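Local coordinates for protein putative Acetyltransferase from the GNAT family (Novosphingobium aromaticivorans DSM 12444, PDB 3EC4) that probably acts as an acyltransferase of the GNAT family, transferring acyl groups other than amino-acyl groups, at residues R10-S15 against W63-E68; G28-L33 against A52-G57. All coordinates share one frame; numbering follows the deposited sequence.

Interaction 1 of 2, residues R10-S15 against W63-E68; sequences RPVWNS and WLVEPE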
ATOM      1  N   ARG A  10       6.170   4.629 -11.097  1.00 26.67           N
ATOM      2  CA  ARG A  10       4.743   4.830 -11.222  1.00 24.85           C
ATOM      3  C   ARG A  10       4.023   3.580 -10.767  1.00 24.64           C
ATOM      4  O   ARG A  10       3.590   2.772 -11.598  1.00 26.00           O
ATOM      5  CB  ARG A  10       4.375   5.180 -12.662  1.00 27.30           C
ATOM      6  CG  ARG A  10       5.030   6.449 -13.235  1.00 26.33           C
ATOM      7  CD  ARG A  10       4.258   6.936 -14.476  1.00 23.83           C
ATOM      8  NE  ARG A  10       2.961   7.400 -14.038  1.00 24.21           N
ATOM      9  CZ  ARG A  10       1.856   7.477 -14.776  1.00 27.84           C
ATOM     10  NH1 ARG A  10       1.840   7.150 -16.062  1.00 26.12           N
ATOM     11  NH2 ARG A  10       0.748   7.903 -14.188  1.00 25.65           N
ATOM     12  N   PRO A  11       3.994   3.338  -9.443  1.00 25.58           N
ATOM     13  CA  PRO A  11       3.578   2.009  -8.950  1.00 25.71           C
ATOM     14  C   PRO A  11       2.097   1.717  -9.174  1.00 25.81           C
ATOM     15  O   PRO A  11       1.736   0.584  -9.458  1.00 25.61           O
ATOM     16  CB  PRO A  11       3.993   2.015  -7.461  1.00 27.62           C
ATOM     17  CG  PRO A  11       4.255   3.426  -7.121  1.00 28.10           C
ATOM     18  CD  PRO A  11       4.430   4.231  -8.369  1.00 27.19           C
ATOM     19  N   VAL A  12       1.259   2.740  -9.152  1.00 24.67           N
ATOM     20  CA  VAL A  12      -0.176   2.541  -9.445  1.00 23.71           C
ATOM     21  C   VAL A  12      -0.388   2.236 -10.924  1.00 25.30           C
ATOM     22  O   VAL A  12      -1.082   1.275 -11.288  1.00 26.25           O
ATOM     23  CB  VAL A  12      -1.021   3.802  -9.032  1.00 20.86           C
ATOM     24  CG1 VAL A  12      -2.491   3.589  -9.399  1.00 23.32           C
ATOM     25  CG2 VAL A  12      -0.841   4.092  -7.560  1.00 26.32           C
ATOM     26  N   TRP A  13       0.156   3.109 -11.773  1.00 24.94           N
ATOM     27  CA  TRP A  13       0.053   2.954 -13.198  1.00 25.26           C
ATOM     28  C   TRP A  13       0.557   1.584 -13.611  1.00 23.77           C
ATOM     29  O   TRP A  13      -0.143   0.820 -14.292  1.00 24.03           O
ATOM     30  CB  TRP A  13       0.798   4.077 -13.904  1.00 26.88           C
ATOM     31  CG  TRP A  13       0.740   4.025 -15.422  1.00 24.26           C
ATOM     32  CD1 TRP A  13       1.739   3.622 -16.246  1.00 24.77           C
ATOM     33  CD2 TRP A  13      -0.342   4.441 -16.279  1.00 29.61           C
ATOM     34  NE1 TRP A  13       1.367   3.752 -17.551  1.00 23.74           N
ATOM     35  CE2 TRP A  13       0.087   4.235 -17.610  1.00 27.88           C
ATOM     36  CE3 TRP A  13      -1.632   4.932 -16.053  1.00 24.92           C
ATOM     37  CZ2 TRP A  13      -0.726   4.509 -18.717  1.00 30.69           C
ATOM     38  CZ3 TRP A  13      -2.432   5.214 -17.142  1.00 27.93           C
ATOM     39  CH2 TRP A  13      -1.978   4.978 -18.470  1.00 26.30           C
ATOM     40  N   ASN A  14       1.746   1.253 -13.125  1.00 22.46           N
ATOM     41  CA  ASN A  14       2.412   0.067 -13.607  1.00 23.40           C
ATOM     42  C   ASN A  14       1.791  -1.232 -13.078  1.00 22.50           C
ATOM     43  O   ASN A  14       1.686  -2.203 -13.815  1.00 23.60           O
ATOM     44  CB  ASN A  14       3.875   0.180 -13.317  1.00 22.53           C
ATOM     45  CG  ASN A  14       4.561   1.180 -14.219  1.00 25.46           C
ATOM     46  OD1 ASN A  14       4.122   1.445 -15.361  1.00 22.98           O
ATOM     47  ND2 ASN A  14       5.656   1.709 -13.747  1.00 24.85           N
ATOM     48  N   SER A  15       1.338  -1.208 -11.830  1.00 22.33           N
ATOM     49  CA  SER A  15       0.667  -2.405 -11.268  1.00 23.05           C
ATOM     50  C   SER A  15      -0.631  -2.683 -12.015  1.00 26.99           C
ATOM     51  O   SER A  15      -0.916  -3.816 -12.361  1.00 24.24           O
ATOM     52  CB  SER A  15       0.430  -2.267  -9.748  1.00 25.74           C
ATOM     53  OG  SER A  15      -0.433  -1.196  -9.425  1.00 25.40           O
ATOM     54  N   TRP A  63      -6.550   8.549  -4.800  1.00 22.90           N
ATOM     55  CA  TRP A  63      -5.170   8.705  -4.441  1.00 23.78           C
ATOM     56  C   TRP A  63      -4.314   8.331  -5.621  1.00 25.91           C
ATOM     57  O   TRP A  63      -4.510   7.266  -6.244  1.00 26.31           O
ATOM     58  CB  TRP A  63      -4.752   7.794  -3.290  1.00 23.95           C
ATOM     59  CG  TRP A  63      -5.079   8.296  -1.935  1.00 22.29           C
ATOM     60  CD1 TRP A  63      -6.127   7.927  -1.165  1.00 28.29           C
ATOM     61  CD2 TRP A  63      -4.329   9.241  -1.175  1.00 24.07           C
ATOM     62  NE1 TRP A  63      -6.089   8.576   0.041  1.00 30.72           N
ATOM     63  CE2 TRP A  63      -4.990   9.388   0.066  1.00 30.06           C
ATOM     64  CE3 TRP A  63      -3.172   9.991  -1.415  1.00 25.68           C
ATOM     65  CZ2 TRP A  63      -4.547  10.264   1.050  1.00 28.94           C
ATOM     66  CZ3 TRP A  63      -2.741  10.864  -0.418  1.00 23.72           C
ATOM     67  CH2 TRP A  63      -3.431  10.984   0.791  1.00 23.03           C
ATOM     68  N   LEU A  64      -3.326   9.192  -5.852  1.00 25.21           N
ATOM     69  CA  LEU A  64      -2.274   9.004  -6.845  1.00 24.37           C
ATOM     70  C   LEU A  64      -0.897   8.926  -6.164  1.00 24.56           C
ATOM     71  O   LEU A  64      -0.641   9.626  -5.191  1.00 28.02           O
ATOM     72  CB  LEU A  64      -2.303  10.131  -7.869  1.00 25.23           C
ATOM     73  CG  LEU A  64      -3.657  10.388  -8.527  1.00 28.33           C
ATOM     74  CD1 LEU A  64      -4.224  11.675  -7.994  1.00 26.69           C
ATOM     75  CD2 LEU A  64      -3.529  10.413 -10.066  1.00 27.79           C
ATOM     76  N   VAL A  65      -0.055   8.061  -6.687  1.00 24.11           N
ATOM     77  CA  VAL A  65       1.315   7.823  -6.158  1.00 25.33           C
ATOM     78  C   VAL A  65       2.238   7.994  -7.358  1.00 26.44           C
ATOM     79  O   VAL A  65       2.232   7.160  -8.276  1.00 26.21           O
ATOM     80  CB  VAL A  65       1.477   6.445  -5.472  1.00 25.60           C
ATOM     81  CG1 VAL A  65       2.893   6.321  -4.913  1.00 23.93           C
ATOM     82  CG2 VAL A  65       0.431   6.299  -4.343  1.00 27.94           C
ATOM     83  N   GLU A  66       2.939   9.128  -7.376  1.00 25.82           N
ATOM     84  CA  GLU A  66       3.762   9.548  -8.501  1.00 26.45           C
ATOM     85  C   GLU A  66       5.039  10.168  -8.001  1.00 25.89           C
ATOM     86  O   GLU A  66       5.146  10.447  -6.820  1.00 26.10           O
ATOM     87  CB  GLU A  66       3.002  10.519  -9.388  1.00 25.37           C
ATOM     88  CG  GLU A  66       1.657   9.973  -9.881  1.00 29.27           C
ATOM     89  CD  GLU A  66       1.762   8.907 -10.978  1.00 28.68           C
ATOM     90  OE1 GLU A  66       2.845   8.759 -11.571  1.00 28.09           O
ATOM     91  OE2 GLU A  66       0.743   8.212 -11.275  1.00 26.65           O
ATOM     92  N   PRO A  67       6.017  10.401  -8.889  1.00 26.50           N
ATOM     93  CA  PRO A  67       7.216  11.079  -8.357  1.00 27.08           C
ATOM     94  C   PRO A  67       6.931  12.508  -7.794  1.00 28.07           C
ATOM     95  O   PRO A  67       7.415  12.830  -6.719  1.00 32.96           O
ATOM     96  CB  PRO A  67       8.175  11.082  -9.564  1.00 29.48           C
ATOM     97  CG  PRO A  67       7.774   9.889 -10.381  1.00 24.57           C
ATOM     98  CD  PRO A  67       6.218   9.931 -10.275  1.00 24.51           C
ATOM     99  N   GLU A  68       6.069  13.282  -8.455  1.00 29.06           N
ATOM    100  CA  GLU A  68       5.771  14.648  -8.048  1.00 27.38           C
ATOM    101  C   GLU A  68       4.277  14.817  -7.681  1.00 28.36           C
ATOM    102  O   GLU A  68       3.457  13.991  -8.069  1.00 27.41           O
ATOM    103  CB  GLU A  68       6.137  15.572  -9.199  1.00 32.03           C
ATOM    104  CG  GLU A  68       7.598  15.448  -9.590  1.00 34.85           C
ATOM    105  CD  GLU A  68       8.554  15.810  -8.444  1.00 45.43           C
ATOM    106  OE1 GLU A  68       8.142  16.590  -7.552  1.00 42.72           O
ATOM    107  OE2 GLU A  68       9.714  15.307  -8.431  1.00 51.92           O
TER
HETATM  108  O   HOH W   1       1.578   5.570 -10.452  1.00 12.09           O

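Interaction 2 of 2, residues G28-L33 against A52-G57; sequences GNLRRL and ASLLQG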
ATOM      1  N   GLY A  28      -8.519   2.763 -21.388  1.00 32.49           N
ATOM      2  CA  GLY A  28      -7.831   3.740 -22.206  1.00 30.50           C
ATOM      3  C   GLY A  28      -6.649   4.321 -21.483  1.00 28.85           C
ATOM      4  O   GLY A  28      -5.786   3.588 -20.983  1.00 32.57           O
ATOM      5  N   ASN A  29      -6.613   5.647 -21.389  1.00 26.44           N
ATOM      6  CA  ASN A  29      -5.495   6.307 -20.745  1.00 27.78           C
ATOM      7  C   ASN A  29      -5.709   6.590 -19.267  1.00 27.37           C
ATOM      8  O   ASN A  29      -4.947   7.355 -18.660  1.00 27.48           O
ATOM      9  CB  ASN A  29      -5.166   7.642 -21.455  1.00 29.45           C
ATOM     10  CG  ASN A  29      -4.228   7.448 -22.628  1.00 32.55           C
ATOM     11  OD1 ASN A  29      -3.570   6.395 -22.748  1.00 34.46           O
ATOM     12  ND2 ASN A  29      -4.142   8.463 -23.479  1.00 29.24           N
ATOM     13  N   LEU A  30      -6.719   5.951 -18.687  1.00 26.01           N
ATOM     14  CA  LEU A  30      -6.928   6.022 -17.245  1.00 24.72           C
ATOM     15  C   LEU A  30      -6.882   4.633 -16.682  1.00 24.77           C
ATOM     16  O   LEU A  30      -7.355   3.681 -17.307  1.00 24.87           O
ATOM     17  CB  LEU A  30      -8.290   6.688 -16.915  1.00 27.09           C
ATOM     18  CG  LEU A  30      -8.390   8.173 -17.318  1.00 30.97           C
ATOM     19  CD1 LEU A  30      -9.810   8.721 -17.092  1.00 32.33           C
ATOM     20  CD2 LEU A  30      -7.360   9.076 -16.641  1.00 34.47           C
ATOM     21  N   ARG A  31      -6.281   4.524 -15.515  1.00 23.03           N
ATOM     22  CA  ARG A  31      -6.304   3.283 -14.745  1.00 25.18           C
ATOM     23  C   ARG A  31      -6.819   3.572 -13.358  1.00 24.78           C
ATOM     24  O   ARG A  31      -6.368   4.517 -12.693  1.00 24.71           O
ATOM     25  CB  ARG A  31      -4.922   2.611 -14.688  1.00 23.03           C
ATOM     26  CG  ARG A  31      -4.461   2.198 -16.081  1.00 25.26           C
ATOM     27  CD  ARG A  31      -3.066   1.626 -16.141  1.00 24.38           C
ATOM     28  NE  ARG A  31      -2.686   1.478 -17.562  1.00 25.80           N
ATOM     29  CZ  ARG A  31      -1.460   1.208 -17.993  1.00 26.47           C
ATOM     30  NH1 ARG A  31      -0.455   1.023 -17.130  1.00 25.94           N
ATOM     31  NH2 ARG A  31      -1.237   1.103 -19.303  1.00 25.47           N
ATOM     32  N   ARG A  32      -7.775   2.752 -12.925  1.00 24.37           N
ATOM     33  CA  ARG A  32      -8.430   2.930 -11.620  1.00 25.66           C
ATOM     34  C   ARG A  32      -8.544   1.608 -10.917  1.00 25.04           C
ATOM     35  O   ARG A  32      -9.033   0.646 -11.482  1.00 24.46           O
ATOM     36  CB  ARG A  32      -9.815   3.544 -11.848  1.00 26.65           C
ATOM     37  CG  ARG A  32     -10.766   3.581 -10.638  1.00 32.41           C
ATOM     38  CD  ARG A  32     -10.266   4.579  -9.638  1.00 33.41           C
ATOM     39  NE  ARG A  32     -11.189   4.981  -8.541  1.00 31.57           N
ATOM     40  CZ  ARG A  32     -11.192   4.442  -7.309  1.00 40.16           C
ATOM     41  NH1 ARG A  32     -10.414   3.392  -6.984  1.00 27.16           N
ATOM     42  NH2 ARG A  32     -12.002   4.946  -6.383  1.00 37.95           N
ATOM     43  N   LEU A  33      -7.993   1.523  -9.713  1.00 25.75           N
ATOM     44  CA  LEU A  33      -8.092   0.307  -8.942  1.00 22.28           C
ATOM     45  C   LEU A  33      -9.574   0.077  -8.620  1.00 24.37           C
ATOM     46  O   LEU A  33     -10.328   1.008  -8.286  1.00 25.50           O
ATOM     47  CB  LEU A  33      -7.233   0.413  -7.664  1.00 26.11           C
ATOM     48  CG  LEU A  33      -7.254  -0.704  -6.619  1.00 25.30           C
ATOM     49  CD1 LEU A  33      -6.704  -1.990  -7.169  1.00 24.67           C
ATOM     50  CD2 LEU A  33      -6.534  -0.217  -5.341  1.00 23.19           C
ATOM     51  N   ALA A  52     -10.656  13.711 -13.656  1.00 25.32           N
ATOM     52  CA  ALA A  52     -11.905  14.262 -13.163  1.00 28.22           C
ATOM     53  C   ALA A  52     -13.066  13.322 -13.474  1.00 31.31           C
ATOM     54  O   ALA A  52     -14.006  13.201 -12.693  1.00 30.90           O
ATOM     55  CB  ALA A  52     -12.146  15.668 -13.728  1.00 27.31           C
ATOM     56  N   SER A  53     -12.977  12.633 -14.605  1.00 32.25           N
ATOM     57  CA  SER A  53     -14.010  11.695 -15.028  1.00 33.87           C
ATOM     58  C   SER A  53     -14.137  10.507 -14.073  1.00 34.35           C
ATOM     59  O   SER A  53     -15.170   9.856 -14.070  1.00 34.86           O
ATOM     60  CB  SER A  53     -13.775  11.230 -16.502  1.00 33.03           C
ATOM     61  OG  SER A  53     -12.703  10.312 -16.587  1.00 37.34           O
ATOM     62  N   LEU A  54     -13.116  10.239 -13.238  1.00 33.16           N
ATOM     63  CA  LEU A  54     -13.192   9.183 -12.226  1.00 36.58           C
ATOM     64  C   LEU A  54     -13.855   9.649 -10.936  1.00 40.72           C
ATOM     65  O   LEU A  54     -14.019   8.838 -10.021  1.00 44.59           O
ATOM     66  CB  LEU A  54     -11.780   8.668 -11.871  1.00 35.45           C
ATOM     67  CG  LEU A  54     -10.841   8.199 -12.987  1.00 34.82           C
ATOM     68  CD1 LEU A  54      -9.388   7.986 -12.468  1.00 28.23           C
ATOM     69  CD2 LEU A  54     -11.396   6.932 -13.596  1.00 33.80           C
ATOM     70  N   LEU A  55     -14.224  10.933 -10.838  1.00 39.85           N
ATOM     71  CA  LEU A  55     -14.782  11.533  -9.610  1.00 40.14           C
ATOM     72  C   LEU A  55     -16.229  12.070  -9.769  1.00 47.45           C
ATOM     73  O   LEU A  55     -16.431  13.292  -9.961  1.00 49.38           O
ATOM     74  CB  LEU A  55     -13.894  12.700  -9.164  1.00 40.44           C
ATOM     75  CG  LEU A  55     -12.496  12.323  -8.683  1.00 37.78           C
ATOM     76  CD1 LEU A  55     -11.711  13.570  -8.314  1.00 43.26           C
ATOM     77  CD2 LEU A  55     -12.579  11.382  -7.511  1.00 32.22           C
ATOM     78  N   GLN A  56     -17.233  11.196  -9.637  1.00 49.65           N
ATOM     79  CA  GLN A  56     -18.638  11.636  -9.822  1.00 50.57           C
ATOM     80  C   GLN A  56     -19.417  12.119  -8.586  1.00 50.41           C
ATOM     81  O   GLN A  56     -19.947  13.248  -8.585  1.00 51.83           O
ATOM     82  CB  GLN A  56     -19.495  10.569 -10.530  1.00 50.64           C
ATOM     83  CG  GLN A  56     -20.893  11.126 -10.904  1.00 47.83           C
ATOM     84  CD  GLN A  56     -20.808  12.446 -11.702  1.00 53.95           C
ATOM     85  OE1 GLN A  56     -20.042  12.545 -12.671  1.00 62.93           O
ATOM     86  NE2 GLN A  56     -21.571  13.461 -11.282  1.00 44.67           N
ATOM     87  N   GLY A  57     -19.588  11.248  -7.594  1.00 46.32           N
ATOM     88  CA  GLY A  57     -20.242  11.660  -6.354  1.00 45.43           C
ATOM     89  C   GLY A  57     -19.509  12.821  -5.682  1.00 44.08           C
ATOM     90  O   GLY A  57     -18.281  12.897  -5.723  1.00 43.51           O
TER
HETATM   91  O   HOH W   2     -13.372   6.643  -9.150  1.00 23.59           O

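Interaction 1 of 2, residues R10-S15 against W63-E68
Arg10 CA lies 5.5 Å from Glu66 CA, and Val12 CA lies 6.4 Å from Val65 CA, so the start of helix 11-17 sits close against strand 61-66. Arg10 holds the N-cap position. Its guanidinium meets the Glu66 carboxylate side-on in a salt bridge. Arg10 NE gives its N-H to the syn lone pair of Glu66 OE1 at 2.8 Å. Arg10 NH2 reaches Glu66 OE2 at 2.9 Å, from above the carboxylate plane. The two planes are therefore not coplanar but 42° apart. The arginine chain bends at chi3 (68°), which turns NE and NH2 together toward the acid. Trp13 CB covers one face of the guanidinium. A methionine here would remove both donors and is likely to leave the buried Glu66 charge without its mate. Apolar contacts lie beside the bridge. Pro11 CG touches Val65 CG1 at 3.9 Å, and Val12 CG2 rests against Val65 CB at the same separation. Water 1 takes the Trp13 N-H and sits 2.8 Å from Val65 O. Arg10 NH2 has a second acceptor in Ala43 O. Strand 61-66 is the outermost strand on its side of the mixed sheet and pairs with strand 214-226. The contact joins the start of helix 11-17 to this edge of the GNAT protein's sheet, and Pro11 also packs on Tyr194 and His196 of strand 192-198.

Interaction 2 of 2, residues G28-L33 against A52-G57
Arg32 faces Leu54 and brings in the one flat side-chain group of this contact, its guanidinium. No side chain of 52-57 stacks on either face of it. Arg32 NE gives a hydrogen bond to water 2 at 2.8 Å, and NH1 bonds outside the two segments to Gly38 O. Water 2 also approaches Leu54 O, but at 2.4 Å that distance is unusually short, so the details of this bridge are doubtful. Direct contact falls to the aliphatic parts. Arg32 touches with the root of its chain: CB lies 4.1 Å from Leu54 CD2. With CG anti to the backbone N (chi1 169°) and a bend at chi2 (70°), the chain then carries NE round to the water. Leu30 stands two residues earlier on the same side of strand 30-32, while Arg31 points away. Leu30 CD1 comes 4.2 Å from Leu54 CD2, so that one methyl meets both strand residues. The same Leu30 CD1 also presses on Ser53 OG at 3.3 Å. This is van der Waals packing, since CD1 is a methyl carbon; the Ser53 hydroxyl has its hydrogen bond with Gly50 O. Ala41 and Ile62 of the neighbouring strands touch both Arg32 and Leu54. Methyl and methylene packing thus joins a short strand to a surface loop, and the polar groups turn to water or to backbone carbonyls nearby.

Interaction 1 is mostly buried, while interaction 2 lies at the surface, with their centres about 14 Å apart. Interaction 1 joins a helix to an edge strand of the main sheet and combines a two-pronged salt bridge with apolar packing. Interaction 2 joins a short strand to a loop mainly through apolar packing, with a water link of doubtful detail. Along the chain, 28-33 and 52-57 both fall within the loop that interaction 1 closes. Strand 30-32 is the next regular element after helix 11-17, and the two contacts touch: Trp13 O lies 2.9 Å from Arg31 NH1, a probable hydrogen bond, and Arg31 makes a cation-pi contact with Trp13. Strand 41-43 borders both contacts.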